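Local coordinates for protein beta-porphyranase A (Bacteroides plebeius, PDB 4AW7) that hydrolyses the sulfated red-algal polysaccharide porphyran, cutting the (1->4) linkages between beta-D-galactopyranose and alpha-L-galactopyranose-6-sulfate, at residues 73-78 / 86-91; 105-108 / 112-115; 419-424 / 442-447. All blocks are in the same frame, centred on the assembly; numbering follows the deposited sequence.

Contacts 1 and 2 belong to the catalytic barrel and adjoin each other, with centres about 10 Å apart, whereas contact 3 lies in a beta-sandwich domain across the chain, its centre about 56 Å from that of contact 1 and about 50 Å from that of contact 2. Glu107 of contact 2 joins the near pair: its OE1 is 2.6 Å from Ser76 OG and its OE2 is 2.8 Å from Tyr75 N, both probable hydrogen bonds into the start of helix 74-82. Both contacts reach the porphyran chain, Tyr77 of contact 1 at a sulfated galactose and His108 of contact 2 at a galactose. Contact 3 is remote from the substrate.

Contact 1 of 3, residues 73-78 / 86-91; sequences GPYSYA and GKYPQM. With L6S (6-O-sulfo-alpha-L-galactopyranose), chain B.
The Tyr88 ring has Ala78 CB at its edge, in plane, with CD1 making the touch at 3.6 Å, while the backbone carbon of Gly86 from its own segment lies over one face near the rim. The Tyr75 ring takes Tyr88 OH at its edge, 3.8 Å from CE1, and one of its faces carries Pro74 CB. No hydrogen bond joins Tyr75 and Tyr88; the hydroxyl of Tyr75 turns instead to the carbonyl of Ala123 in helix 120-132, and Tyr88 stacks on Trp126 of that helix. The third ring, Tyr77, has one sulfate oxygen of a sulfated galactose at its edge, CD2 standing 3.4 Å from O3S, and on the side of CE1 and OH it meets Met91. Met91 SD lies 4.8 Å from the centroid of the Tyr77 ring and 46° off its normal, an oblique Met-aromatic contact. With CG anti to the backbone N (chi1 175°), Tyr77 swings its ring out between the sugar and the 86-91 loop. The Ala78 methyl also packs on Pro89 CD, 3.6 Å away. One water bridges the segments, 2.9 Å from Tyr77 OH and donating to Gln90 O. Replacing Tyr77 by an alanine would probably deprive the water of its hydroxyl partner, leave the Met91 thioether without its ring and open a gap beside the sulfate. Trp72 and Lys81 hydrogen-bond the same sugar, and Lys81 also forms a cation-pi pair with Tyr77. Between 73-78 and 86-91 the contact is thus apolar, with one water bridge, while Thr82 OG1 ties Lys87 O to the same helix; in the glycan pocket, the slightly positive C-H edge at CD2 is probably a mildly favourable neighbour for O3S.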
ATOM      1  N   GLY A  73     -13.724  -5.956 -17.464  1.00 12.01           N
ATOM      2  CA  GLY A  73     -12.830  -7.034 -17.727  1.00 11.18           C
ATOM      3  C   GLY A  73     -13.503  -8.100 -18.564  1.00 10.66           C
ATOM      4  O   GLY A  73     -14.549  -7.850 -19.163  1.00 11.52           O
ATOM      5  N   PRO A  74     -12.885  -9.267 -18.602  1.00 10.43           N
ATOM      6  CA  PRO A  74     -13.435 -10.330 -19.471  1.00 10.85           C
ATOM      7  C   PRO A  74     -14.849 -10.729 -19.118  1.00 11.49           C
ATOM      8  O   PRO A  74     -15.599 -11.181 -20.009  1.00 12.79           O
ATOM      9  CB  PRO A  74     -12.481 -11.515 -19.240  1.00 11.86           C
ATOM     10  CG  PRO A  74     -11.231 -10.906 -18.643  1.00 12.25           C
ATOM     11  CD  PRO A  74     -11.661  -9.690 -17.914  1.00 11.15           C
ATOM     12  N   TYR A  75     -15.205 -10.632 -17.838  1.00 10.98           N
ATOM     13  CA  TYR A  75     -16.471 -11.195 -17.354  1.00 11.27           C
ATOM     14  C   TYR A  75     -17.610 -10.212 -17.549  1.00 11.15           C
ATOM     15  O   TYR A  75     -18.719 -10.608 -17.962  1.00 13.06           O
ATOM     16  CB  TYR A  75     -16.308 -11.748 -15.915  1.00 11.14           C
ATOM     17  CG  TYR A  75     -15.195 -12.726 -15.893  1.00 10.99           C
ATOM     18  CD1 TYR A  75     -15.355 -13.993 -16.474  1.00 10.82           C
ATOM     19  CD2 TYR A  75     -13.941 -12.398 -15.415  1.00 10.84           C
ATOM     20  CE1 TYR A  75     -14.305 -14.863 -16.576  1.00 11.51           C
ATOM     21  CE2 TYR A  75     -12.887 -13.275 -15.503  1.00 11.56           C
ATOM     22  CZ  TYR A  75     -13.059 -14.514 -16.121  1.00 10.62           C
ATOM     23  OH  TYR A  75     -11.946 -15.376 -16.199  1.00 11.37           O
ATOM     24  N   SER A  76     -17.336  -8.921 -17.367  1.00 12.16           N
ATOM     25  CA  SER A  76     -18.309  -7.883 -17.688  1.00 13.23           C
ATOM     26  C   SER A  76     -18.465  -7.824 -19.238  1.00 14.15           C
ATOM     27  O   SER A  76     -19.593  -7.778 -19.754  1.00 15.45           O
ATOM     28  CB  SER A  76     -17.959  -6.535 -16.980  1.00 15.59           C
ATOM     29  OG  SER A  76     -16.581  -6.267 -17.000  1.00 18.44           O
ATOM     30  N   TYR A  77     -17.365  -7.932 -19.982  1.00 13.72           N
ATOM     31  CA  TYR A  77     -17.461  -7.962 -21.451  1.00 14.37           C
ATOM     32  C   TYR A  77     -18.299  -9.160 -21.928  1.00 14.72           C
ATOM     33  O   TYR A  77     -19.193  -9.027 -22.760  1.00 16.75           O
ATOM     34  CB  TYR A  77     -16.056  -8.041 -22.036  1.00 14.32           C
ATOM     35  CG  TYR A  77     -16.017  -8.207 -23.550  1.00 16.89           C
ATOM     36  CD1 TYR A  77     -16.111  -9.475 -24.120  1.00 17.95           C
ATOM     37  CD2 TYR A  77     -15.870  -7.112 -24.412  1.00 17.97           C
ATOM     38  CE1 TYR A  77     -16.089  -9.659 -25.491  1.00 20.10           C
ATOM     39  CE2 TYR A  77     -15.848  -7.287 -25.800  1.00 20.45           C
ATOM     40  CZ  TYR A  77     -15.954  -8.570 -26.327  1.00 20.95           C
ATOM     41  OH  TYR A  77     -15.915  -8.791 -27.693  1.00 24.41           O
ATOM     42  N   ALA A  78     -18.014 -10.344 -21.388  1.00 14.54           N
ATOM     43  CA  ALA A  78     -18.706 -11.565 -21.822  1.00 15.06           C
ATOM     44  C   ALA A  78     -20.174 -11.522 -21.469  1.00 15.43           C
ATOM     45  O   ALA A  78     -21.015 -11.884 -22.306  1.00 16.87           O
ATOM     46  CB  ALA A  78     -18.065 -12.835 -21.272  1.00 14.81           C
ATOM     47  N   GLY A  86     -20.864 -17.444 -16.761  1.00 14.83           N
ATOM     48  CA  GLY A  86     -20.155 -18.634 -17.104  1.00 15.27           C
ATOM     49  C   GLY A  86     -20.273 -19.100 -18.534  1.00 16.51           C
ATOM     50  O   GLY A  86     -19.825 -20.225 -18.819  1.00 18.48           O
ATOM     51  N   LYS A  87     -20.867 -18.271 -19.383  1.00 16.73           N
ATOM     52  CA  LYS A  87     -20.977 -18.567 -20.812  1.00 18.33           C
ATOM     53  C   LYS A  87     -20.281 -17.444 -21.593  1.00 18.09           C
ATOM     54  O   LYS A  87     -20.593 -16.261 -21.414  1.00 17.88           O
ATOM     55  CB  LYS A  87     -22.443 -18.661 -21.187  1.00 19.90           C
ATOM     56  CG  LYS A  87     -23.261 -19.690 -20.388  1.00 25.78           C
ATOM     57  CD  LYS A  87     -23.259 -21.118 -20.954  1.00 32.10           C
ATOM     58  CE  LYS A  87     -22.137 -21.980 -20.393  1.00 34.39           C
ATOM     59  NZ  LYS A  87     -22.601 -23.372 -20.098  1.00 36.99           N
ATOM     60  N   TYR A  88     -19.371 -17.833 -22.489  1.00 17.81           N
ATOM     61  CA  TYR A  88     -18.438 -16.890 -23.122  1.00 18.40           C
ATOM     62  C   TYR A  88     -18.639 -16.858 -24.640  1.00 19.33           C
ATOM     63  O   TYR A  88     -18.949 -17.893 -25.261  1.00 20.77           O
ATOM     64  CB  TYR A  88     -16.999 -17.240 -22.715  1.00 18.14           C
ATOM     65  CG  TYR A  88     -16.918 -17.326 -21.216  1.00 15.88           C
ATOM     66  CD1 TYR A  88     -17.140 -16.201 -20.429  1.00 15.66           C
ATOM     67  CD2 TYR A  88     -16.688 -18.525 -20.582  1.00 15.02           C
ATOM     68  CE1 TYR A  88     -17.145 -16.276 -19.038  1.00 15.24           C
ATOM     69  CE2 TYR A  88     -16.647 -18.604 -19.203  1.00 15.16           C
ATOM     70  CZ  TYR A  88     -16.914 -17.464 -18.427  1.00 13.79           C
ATOM     71  OH  TYR A  88     -16.908 -17.549 -17.039  1.00 15.13           O
ATOM     72  N   PRO A  89     -18.568 -15.648 -25.219  1.00 19.90           N
ATOM     73  CA  PRO A  89     -18.752 -15.484 -26.672  1.00 20.87           C
ATOM     74  C   PRO A  89     -17.466 -15.873 -27.386  1.00 22.71           C
ATOM     75  O   PRO A  89     -16.500 -16.265 -26.752  1.00 22.66           O
ATOM     76  CB  PRO A  89     -19.039 -14.005 -26.807  1.00 20.90           C
ATOM     77  CG  PRO A  89     -18.094 -13.406 -25.739  1.00 19.88           C
ATOM     78  CD  PRO A  89     -18.232 -14.372 -24.564  1.00 19.76           C
ATOM     79  N   GLN A  90     -17.460 -15.845 -28.726  1.00 24.39           N
ATOM     80  CA  GLN A  90     -16.192 -16.000 -29.436  1.00 26.28           C
ATOM     81  C   GLN A  90     -15.554 -14.619 -29.596  1.00 25.87           C
ATOM     82  O   GLN A  90     -16.222 -13.630 -29.884  1.00 26.09           O
ATOM     83  CB  GLN A  90     -16.349 -16.681 -30.812  1.00 27.56           C
ATOM     84  CG  GLN A  90     -17.349 -17.851 -30.873  1.00 32.07           C
ATOM     85  CD  GLN A  90     -16.757 -19.184 -30.457  1.00 37.38           C
ATOM     86  OE1 GLN A  90     -16.028 -19.825 -31.229  1.00 41.35           O
ATOM     87  NE2 GLN A  90     -17.089 -19.629 -29.244  1.00 40.22           N
ATOM     88  N   MET A  91     -14.256 -14.560 -29.382  1.00 27.18           N
ATOM     89  CA  MET A  91     -13.508 -13.329 -29.508  1.00 27.39           C
ATOM     90  C   MET A  91     -13.074 -13.214 -30.983  1.00 27.27           C
ATOM     91  O   MET A  91     -12.589 -14.199 -31.552  1.00 27.13           O
ATOM     92  CB  MET A  91     -12.320 -13.425 -28.542  1.00 27.85           C
ATOM     93  CG  MET A  91     -11.709 -12.147 -28.128  1.00 28.65           C
ATOM     94  SD  MET A  91     -12.839 -11.013 -27.382  1.00 27.48           S
ATOM     95  CE  MET A  91     -11.800  -9.546 -27.429  1.00 27.25           C
TER
HETATM   96  O1S L6S B   6     -17.977  -4.553 -25.475  1.00 26.50           O
HETATM   97  O2S L6S B   6     -18.706  -5.325 -23.271  1.00 28.67           O
HETATM   98  O3S L6S B   6     -16.675  -3.930 -23.484  1.00 27.72           O
HETATM   99  C1  L6S B   6     -21.924  -1.393 -21.910  1.00 26.10           C
HETATM  100  C2  L6S B   6     -23.241  -1.023 -22.638  1.00 28.39           C
HETATM  101  C3  L6S B   6     -22.950  -0.409 -24.006  1.00 28.19           C
HETATM  102  C4  L6S B   6     -22.068  -1.382 -24.821  1.00 27.32           C
HETATM  103  C5  L6S B   6     -20.771  -1.697 -24.035  1.00 25.39           C
HETATM  104  C6  L6S B   6     -19.923  -2.724 -24.744  1.00 26.54           C
HETATM  105  O2  L6S B   6     -24.001  -0.071 -21.877  1.00 31.41           O
HETATM  106  O3  L6S B   6     -24.164  -0.174 -24.715  1.00 31.06           O
HETATM  107  O4  L6S B   6     -22.816  -2.599 -25.085  1.00 27.81           O
HETATM  108  O5  L6S B   6     -21.051  -2.228 -22.675  1.00 26.24           O
HETATM  109  O6  L6S B   6     -18.757  -2.952 -23.960  1.00 27.33           O
HETATM  110  S1  L6S B   6     -18.039  -4.217 -24.023  0.50 21.01           S
HETATM  111  O   HOH W   1     -17.094 -11.331 -28.567  1.00 32.44           O

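Contact 2 of 3, residues 105-108 / 112-115; sequences ATEH and QHIQ. With GAL (beta-D-galactopyranose), chain C; L6S (6-O-sulfo-alpha-L-galactopyranose), chain D.
His113 has CG anti to its carbonyl carbon (chi1 -57°), which extends the imidazole from the 112-115 loop to the backbone carbonyl of His108. The same choice at His108 sends its own ring to the sugar, so the residue serves the loop with its main chain and the substrate with its side chain. His113 ND1 donates to His108 O over 2.8 Å, with an N-H...O angle of 162°. The oxygen lies at the edge of the ring, close to its plane, and the donor approaches in the carbonyl plane. This bond fixes ND1 as a nitrogen carrying a proton. Glu107 comes at His113 from another direction: the two side chains cross at about a right angle, with OE1 3.7 Å from CE1 and the carboxylate and ring planes 43° apart. No hydrogen bond forms there, because the nearest ring atom is a carbon and the ND1 proton goes to His108 O; Ser76 and Tyr75 satisfy the carboxylate. The His108 side chain itself reaches the glycan: NE2 shares a nearly straight hydrogen bond of 2.9 Å with O4 of a bound galactose, either partner being a possible donor. CE1 of the same ring lies 3.6 Å from O3 of the adjoining sulfated galactose, and Phe71 and Tyr110 stack against the imidazole. His113 is thus placed as a second-shell residue, consistent with its bond steadying the backbone of substrate-binding His108 just beyond barrel strand 104-106. Glu107 OE1, 4.1 Å from His113 ND1 but not bonded to it, would probably stabilise positive charge on the imidazole, though its own hydrogen bonding would temper this.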
ATOM      1  N   ALA A 105      -7.300  -3.741 -14.032  1.00  8.07           N
ATOM      2  CA  ALA A 105      -8.654  -4.156 -14.358  1.00  7.89           C
ATOM      3  C   ALA A 105      -9.145  -5.059 -13.233  1.00  8.34           C
ATOM      4  O   ALA A 105      -8.432  -5.999 -12.853  1.00  8.46           O
ATOM      5  CB  ALA A 105      -8.676  -4.908 -15.700  1.00  8.98           C
ATOM      6  N   THR A 106     -10.340  -4.795 -12.720  1.00  7.90           N
ATOM      7  CA  THR A 106     -10.987  -5.620 -11.727  1.00  8.17           C
ATOM      8  C   THR A 106     -12.445  -5.816 -12.090  1.00  8.58           C
ATOM      9  O   THR A 106     -12.958  -5.122 -12.973  1.00 10.78           O
ATOM     10  CB  THR A 106     -10.772  -5.051 -10.310  1.00  8.34           C
ATOM     11  OG1 THR A 106     -11.129  -6.046  -9.326  1.00  8.76           O
ATOM     12  CG2 THR A 106     -11.545  -3.787 -10.074  1.00  8.82           C
ATOM     13  N   GLU A 107     -13.098  -6.782 -11.458  1.00  8.62           N
ATOM     14  CA  GLU A 107     -14.505  -7.038 -11.687  1.00  9.26           C
ATOM     15  C   GLU A 107     -15.266  -7.031 -10.376  1.00  9.17           C
ATOM     16  O   GLU A 107     -14.781  -7.524  -9.357  1.00  9.49           O
ATOM     17  CB  GLU A 107     -14.709  -8.390 -12.345  1.00  9.47           C
ATOM     18  CG  GLU A 107     -14.084  -8.506 -13.723  1.00 10.69           C
ATOM     19  CD  GLU A 107     -14.964  -8.047 -14.872  1.00 10.60           C
ATOM     20  OE1 GLU A 107     -15.810  -7.135 -14.686  1.00 11.79           O
ATOM     21  OE2 GLU A 107     -14.784  -8.610 -15.979  1.00 12.95           O
ATOM     22  N   HIS A 108     -16.505  -6.542 -10.399  1.00  9.60           N
ATOM     23  CA  HIS A 108     -17.389  -6.710  -9.258  1.00  9.42           C
ATOM     24  C   HIS A 108     -17.658  -8.200  -9.059  1.00 10.61           C
ATOM     25  O   HIS A 108     -17.843  -8.933 -10.038  1.00 10.70           O
ATOM     26  CB  HIS A 108     -18.723  -6.028  -9.466  1.00  9.56           C
ATOM     27  CG  HIS A 108     -18.666  -4.541  -9.570  1.00 10.36           C
ATOM     28  ND1 HIS A 108     -18.361  -3.731  -8.497  1.00 12.40           N
ATOM     29  CD2 HIS A 108     -18.914  -3.715 -10.613  1.00 10.85           C
ATOM     30  CE1 HIS A 108     -18.413  -2.469  -8.893  1.00 12.18           C
ATOM     31  NE2 HIS A 108     -18.756  -2.433 -10.171  1.00 12.99           N
ATOM     32  N   GLN A 112     -23.452 -12.145 -12.084  1.00 13.65           N
ATOM     33  CA  GLN A 112     -23.242 -12.091 -13.531  1.00 14.39           C
ATOM     34  C   GLN A 112     -21.870 -12.537 -13.957  1.00 13.68           C
ATOM     35  O   GLN A 112     -21.648 -12.865 -15.123  1.00 14.70           O
ATOM     36  CB  GLN A 112     -23.505 -10.661 -14.050  1.00 15.40           C
ATOM     37  CG  GLN A 112     -24.984 -10.209 -13.985  1.00 18.88           C
ATOM     38  CD  GLN A 112     -25.466  -9.711 -12.642  1.00 22.00           C
ATOM     39  OE1 GLN A 112     -24.679  -9.397 -11.768  1.00 22.72           O
ATOM     40  NE2 GLN A 112     -26.779  -9.645 -12.468  1.00 26.15           N
ATOM     41  N   HIS A 113     -20.937 -12.564 -12.993  1.00 11.66           N
ATOM     42  CA  HIS A 113     -19.550 -12.861 -13.242  1.00 11.03           C
ATOM     43  C   HIS A 113     -19.078 -14.184 -12.698  1.00 11.35           C
ATOM     44  O   HIS A 113     -18.259 -14.840 -13.302  1.00 11.60           O
ATOM     45  CB  HIS A 113     -18.664 -11.722 -12.717  1.00 10.50           C
ATOM     46  CG  HIS A 113     -19.006 -10.388 -13.294  1.00 11.24           C
ATOM     47  ND1 HIS A 113     -18.678  -9.203 -12.671  1.00 11.46           N
ATOM     48  CD2 HIS A 113     -19.651 -10.048 -14.442  1.00 13.08           C
ATOM     49  CE1 HIS A 113     -19.109  -8.196 -13.418  1.00 12.03           C
ATOM     50  NE2 HIS A 113     -19.722  -8.681 -14.483  1.00 13.49           N
ATOM     51  N   ILE A 114     -19.514 -14.525 -11.480  1.00 10.73           N
ATOM     52  CA  ILE A 114     -19.183 -15.793 -10.858  1.00 10.79           C
ATOM     53  C   ILE A 114     -20.469 -16.323 -10.197  1.00 10.52           C
ATOM     54  O   ILE A 114     -21.302 -15.539  -9.769  1.00 11.12           O
ATOM     55  CB  ILE A 114     -18.019 -15.698  -9.858  1.00 10.47           C
ATOM     56  CG1 ILE A 114     -17.519 -17.086  -9.428  1.00 11.17           C
ATOM     57  CG2 ILE A 114     -18.387 -14.811  -8.649  1.00 11.90           C
ATOM     58  CD1 ILE A 114     -16.245 -17.070  -8.585  1.00 10.85           C
ATOM     59  N   GLN A 115     -20.656 -17.641 -10.204  1.00 10.74           N
ATOM     60  CA  GLN A 115     -21.858 -18.248  -9.632  1.00 11.08           C
ATOM     61  C   GLN A 115     -21.557 -19.700  -9.371  1.00 10.63           C
ATOM     62  O   GLN A 115     -20.673 -20.293  -9.973  1.00 11.74           O
ATOM     63  CB  GLN A 115     -23.048 -18.083 -10.603  1.00 11.36           C
ATOM     64  CG  GLN A 115     -24.395 -18.672 -10.171  1.00 12.76           C
ATOM     65  CD  GLN A 115     -24.887 -18.120  -8.862  1.00 11.51           C
ATOM     66  OE1 GLN A 115     -24.319 -18.424  -7.808  1.00 11.98           O
ATOM     67  NE2 GLN A 115     -25.969 -17.328  -8.902  1.00 13.61           N
TER
HETATM   68  C1  GAL C   3     -17.855   1.733  -9.217  1.00 14.17           C
HETATM   69  C2  GAL C   3     -17.234   1.477 -10.576  1.00 12.91           C
HETATM   70  C3  GAL C   3     -18.236   1.974 -11.617  1.00 13.48           C
HETATM   71  C4  GAL C   3     -19.579   1.242 -11.479  1.00 14.48           C
HETATM   72  C5  GAL C   3     -20.028   1.423 -10.033  1.00 14.92           C
HETATM   73  C6  GAL C   3     -21.331   0.707  -9.761  1.00 16.78           C
HETATM   74  O2  GAL C   3     -15.956   2.101 -10.722  1.00 13.43           O
HETATM   75  O3  GAL C   3     -17.642   1.737 -12.875  1.00 14.07           O
HETATM   76  O4  GAL C   3     -19.435  -0.155 -11.775  1.00 13.42           O
HETATM   77  O5  GAL C   3     -19.021   0.943  -9.134  1.00 14.12           O
HETATM   78  O6  GAL C   3     -21.685   0.895  -8.414  1.00 21.86           O
HETATM   79  O1S L6S D   2     -13.688   4.864  -8.884  1.00 14.48           O
HETATM   80  O2S L6S D   2     -15.473   6.436  -8.264  1.00 12.80           O
HETATM   81  O3S L6S D   2     -15.885   4.597  -9.840  1.00 14.13           O
HETATM   82  C1  L6S D   2     -15.462  -0.040  -5.334  1.00 13.44           C
HETATM   83  C2  L6S D   2     -16.777  -0.539  -5.890  1.00 13.96           C
HETATM   84  C3  L6S D   2     -17.763   0.634  -6.001  1.00 14.33           C
HETATM   85  C4  L6S D   2     -17.130   1.739  -6.930  1.00 14.31           C
HETATM   86  C5  L6S D   2     -15.769   2.132  -6.344  1.00 12.63           C
HETATM   87  C6  L6S D   2     -14.967   2.934  -7.395  1.00 11.41           C
HETATM   88  O2  L6S D   2     -17.306  -1.623  -5.100  1.00 17.36           O
HETATM   89  O3  L6S D   2     -19.036   0.217  -6.517  1.00 16.25           O
HETATM   90  O4  L6S D   2     -16.983   1.181  -8.246  1.00 13.21           O
HETATM   91  O5  L6S D   2     -14.905   1.023  -6.068  1.00 13.22           O
HETATM   92  O6  L6S D   2     -15.538   4.230  -7.497  1.00 14.66           O
HETATM   93  S1  L6S D   2     -15.095   5.095  -8.679  0.70  9.51           S

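Contact 3 of 3, residues 419-424 / 442-447; sequences SNVTKR and PSMPES
Val421 meets Met444 just after the chain turns a corner at Asn420, on the way into strand 421-429. Its CB faces the 442-447 segment, and CG2, anti to the carbonyl carbon, is the methyl that touches. Val421 CG2 lies 3.8 Å from Met444 CE and 4.1 Å from Ser443 C, thus meeting a side-chain end and the main chain together. The methionine gets there by folding: its chain bends at chi2 (70°) and again at chi3 (52°), bringing the terminal methyl round to the valine, and the two side chains cross at about a right angle. A backbone hydrogen bond joins Val421 to Val441 of strand 433-441, the antiparallel neighbour of 421-429. Farther along, Thr422 OG1 and Lys423 NZ bond to Asn440 and Gln439 of that same strand, while Arg424 NH1 reaches the carbonyls of Leu364 and Lys366. Met444 folds over the sheet to which Val421 belongs, Val421 touching Ala460 and Met444 touching Leu458 of neighbouring strand 454-462, where the chain of the beta-sandwich leaves strand 433-441 for 447-450. No hydrogen bond crosses between the two segments, so the contact rests on van der Waals packing of Val421 CG2 against the Met444 methyl and the Ser443 backbone.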
ATOM      1  N   SER A 419      20.071  25.469  -0.776  1.00 18.34           N
ATOM      2  CA  SER A 419      19.598  26.852  -0.882  1.00 17.90           C
ATOM      3  C   SER A 419      18.196  26.904  -1.460  1.00 16.65           C
ATOM      4  O   SER A 419      17.674  25.884  -1.890  1.00 15.68           O
ATOM      5  CB  SER A 419      20.543  27.661  -1.793  1.00 18.74           C
ATOM      6  OG  SER A 419      20.514  27.189  -3.140  1.00 19.92           O
ATOM      7  N   ASN A 420      17.594  28.091  -1.508  1.00 15.83           N
ATOM      8  CA  ASN A 420      16.287  28.278  -2.139  1.00 15.86           C
ATOM      9  C   ASN A 420      15.233  27.274  -1.635  1.00 14.76           C
ATOM     10  O   ASN A 420      14.578  26.562  -2.400  1.00 16.33           O
ATOM     11  CB  ASN A 420      16.410  28.252  -3.638  1.00 17.85           C
ATOM     12  CG  ASN A 420      17.320  29.332  -4.129  1.00 21.35           C
ATOM     13  OD1 ASN A 420      17.334  30.437  -3.561  1.00 26.36           O
ATOM     14  ND2 ASN A 420      18.129  29.020  -5.122  1.00 27.03           N
ATOM     15  N   VAL A 421      15.092  27.238  -0.330  1.00 13.87           N
ATOM     16  CA  VAL A 421      14.169  26.318   0.325  1.00 13.30           C
ATOM     17  C   VAL A 421      12.736  26.833   0.246  1.00 13.39           C
ATOM     18  O   VAL A 421      12.432  27.998   0.564  1.00 14.29           O
ATOM     19  CB  VAL A 421      14.566  26.100   1.798  1.00 13.54           C
ATOM     20  CG1 VAL A 421      13.629  25.108   2.481  1.00 15.29           C
ATOM     21  CG2 VAL A 421      16.041  25.611   1.918  1.00 16.35           C
ATOM     22  N   THR A 422      11.839  25.935  -0.155  1.00 12.81           N
ATOM     23  CA  THR A 422      10.396  26.174  -0.156  1.00 13.08           C
ATOM     24  C   THR A 422       9.724  25.087   0.695  1.00 11.61           C
ATOM     25  O   THR A 422      10.066  23.900   0.626  1.00 14.40           O
ATOM     26  CB  THR A 422       9.835  26.216  -1.576  1.00 15.16           C
ATOM     27  OG1 THR A 422      10.517  27.230  -2.345  1.00 19.89           O
ATOM     28  CG2 THR A 422       8.376  26.470  -1.591  1.00 17.39           C
ATOM     29  N   LYS A 423       8.794  25.499   1.521  1.00 11.28           N
ATOM     30  CA  LYS A 423       8.062  24.594   2.372  1.00 11.05           C
ATOM     31  C   LYS A 423       6.641  24.448   1.869  1.00 11.18           C
ATOM     32  O   LYS A 423       5.884  25.439   1.816  1.00 12.64           O
ATOM     33  CB  LYS A 423       8.037  25.098   3.818  1.00 12.32           C
ATOM     34  CG  LYS A 423       7.263  24.202   4.726  1.00 13.63           C
ATOM     35  CD  LYS A 423       7.364  24.557   6.189  1.00 17.23           C
ATOM     36  CE  LYS A 423       6.798  25.916   6.475  1.00 19.95           C
ATOM     37  NZ  LYS A 423       5.316  25.996   6.439  1.00 19.20           N
ATOM     38  N   ARG A 424       6.250  23.229   1.520  1.00 10.47           N
ATOM     39  CA  ARG A 424       4.857  22.894   1.246  1.00 10.44           C
ATOM     40  C   ARG A 424       4.257  22.208   2.461  1.00  9.49           C
ATOM     41  O   ARG A 424       4.864  21.339   3.055  1.00 10.12           O
ATOM     42  CB  ARG A 424       4.784  21.935   0.067  1.00 10.23           C
ATOM     43  CG  ARG A 424       5.524  22.378  -1.206  1.00 10.36           C
ATOM     44  CD  ARG A 424       5.497  21.284  -2.235  1.00 11.19           C
ATOM     45  NE  ARG A 424       6.220  21.643  -3.436  1.00 11.58           N
ATOM     46  CZ  ARG A 424       6.388  20.815  -4.458  1.00 11.39           C
ATOM     47  NH1 ARG A 424       5.867  19.599  -4.410  1.00 11.20           N
ATOM     48  NH2 ARG A 424       7.100  21.158  -5.509  1.00 13.62           N
ATOM     49  N   PRO A 442      14.099  31.148   4.467  1.00 12.49           N
ATOM     50  CA  PRO A 442      15.446  31.656   4.129  1.00 12.66           C
ATOM     51  C   PRO A 442      16.594  30.709   4.364  1.00 14.28           C
ATOM     52  O   PRO A 442      17.715  30.975   3.966  1.00 15.42           O
ATOM     53  CB  PRO A 442      15.569  32.867   5.054  1.00 13.84           C
ATOM     54  CG  PRO A 442      14.688  32.574   6.180  1.00 14.72           C
ATOM     55  CD  PRO A 442      13.507  31.862   5.604  1.00 13.24           C
ATOM     56  N   SER A 443      16.315  29.586   5.033  1.00 15.51           N
ATOM     57  CA  SER A 443      17.308  28.564   5.309  1.00 17.58           C
ATOM     58  C   SER A 443      16.555  27.285   5.637  1.00 18.35           C
ATOM     59  O   SER A 443      15.366  27.322   5.943  1.00 17.95           O
ATOM     60  CB  SER A 443      18.202  28.983   6.479  1.00 19.55           C
ATOM     61  OG  SER A 443      17.450  29.348   7.608  1.00 24.18           O
ATOM     62  N   MET A 444      17.234  26.153   5.556  1.00 18.88           N
ATOM     63  CA  MET A 444      16.610  24.929   6.026  1.00 19.41           C
ATOM     64  C   MET A 444      16.317  25.102   7.501  1.00 19.85           C
ATOM     65  O   MET A 444      17.191  25.499   8.252  1.00 20.49           O
ATOM     66  CB  MET A 444      17.530  23.735   5.846  1.00 20.51           C
ATOM     67  CG  MET A 444      16.810  22.428   6.109  1.00 23.05           C
ATOM     68  SD  MET A 444      15.595  22.029   4.838  1.00 26.24           S
ATOM     69  CE  MET A 444      16.572  22.177   3.446  1.00 26.68           C
ATOM     70  N   PRO A 445      15.099  24.769   7.943  1.00 19.48           N
ATOM     71  CA  PRO A 445      14.830  24.979   9.372  1.00 20.56           C
ATOM     72  C   PRO A 445      15.659  24.106  10.328  1.00 19.60           C
ATOM     73  O   PRO A 445      15.989  22.977   9.995  1.00 20.14           O
ATOM     74  CB  PRO A 445      13.361  24.625   9.489  1.00 21.44           C
ATOM     75  CG  PRO A 445      12.799  24.807   8.126  1.00 23.92           C
ATOM     76  CD  PRO A 445      13.892  24.393   7.195  1.00 20.64           C
ATOM     77  N   GLU A 446      15.990  24.657  11.498  1.00 18.82           N
ATOM     78  CA  GLU A 446      16.715  23.958  12.565  1.00 18.74           C
ATOM     79  C   GLU A 446      15.801  22.881  13.150  1.00 17.60           C
ATOM     80  O   GLU A 446      16.230  21.778  13.488  1.00 17.13           O
ATOM     81  CB  GLU A 446      17.159  24.929  13.666  1.00 20.09           C
ATOM     82  N   SER A 447      14.546  23.259  13.304  1.00 16.85           N
ATOM     83  CA  SER A 447      13.525  22.319  13.728  1.00 18.13           C
ATOM     84  C   SER A 447      12.214  22.709  13.067  1.00 18.51           C
ATOM     85  O   SER A 447      12.014  23.860  12.630  1.00 19.91           O
ATOM     86  CB  SER A 447      13.392  22.298  15.256  1.00 19.13           C
ATOM     87  OG  SER A 447      12.895  23.522  15.752  1.00 22.35           O
TER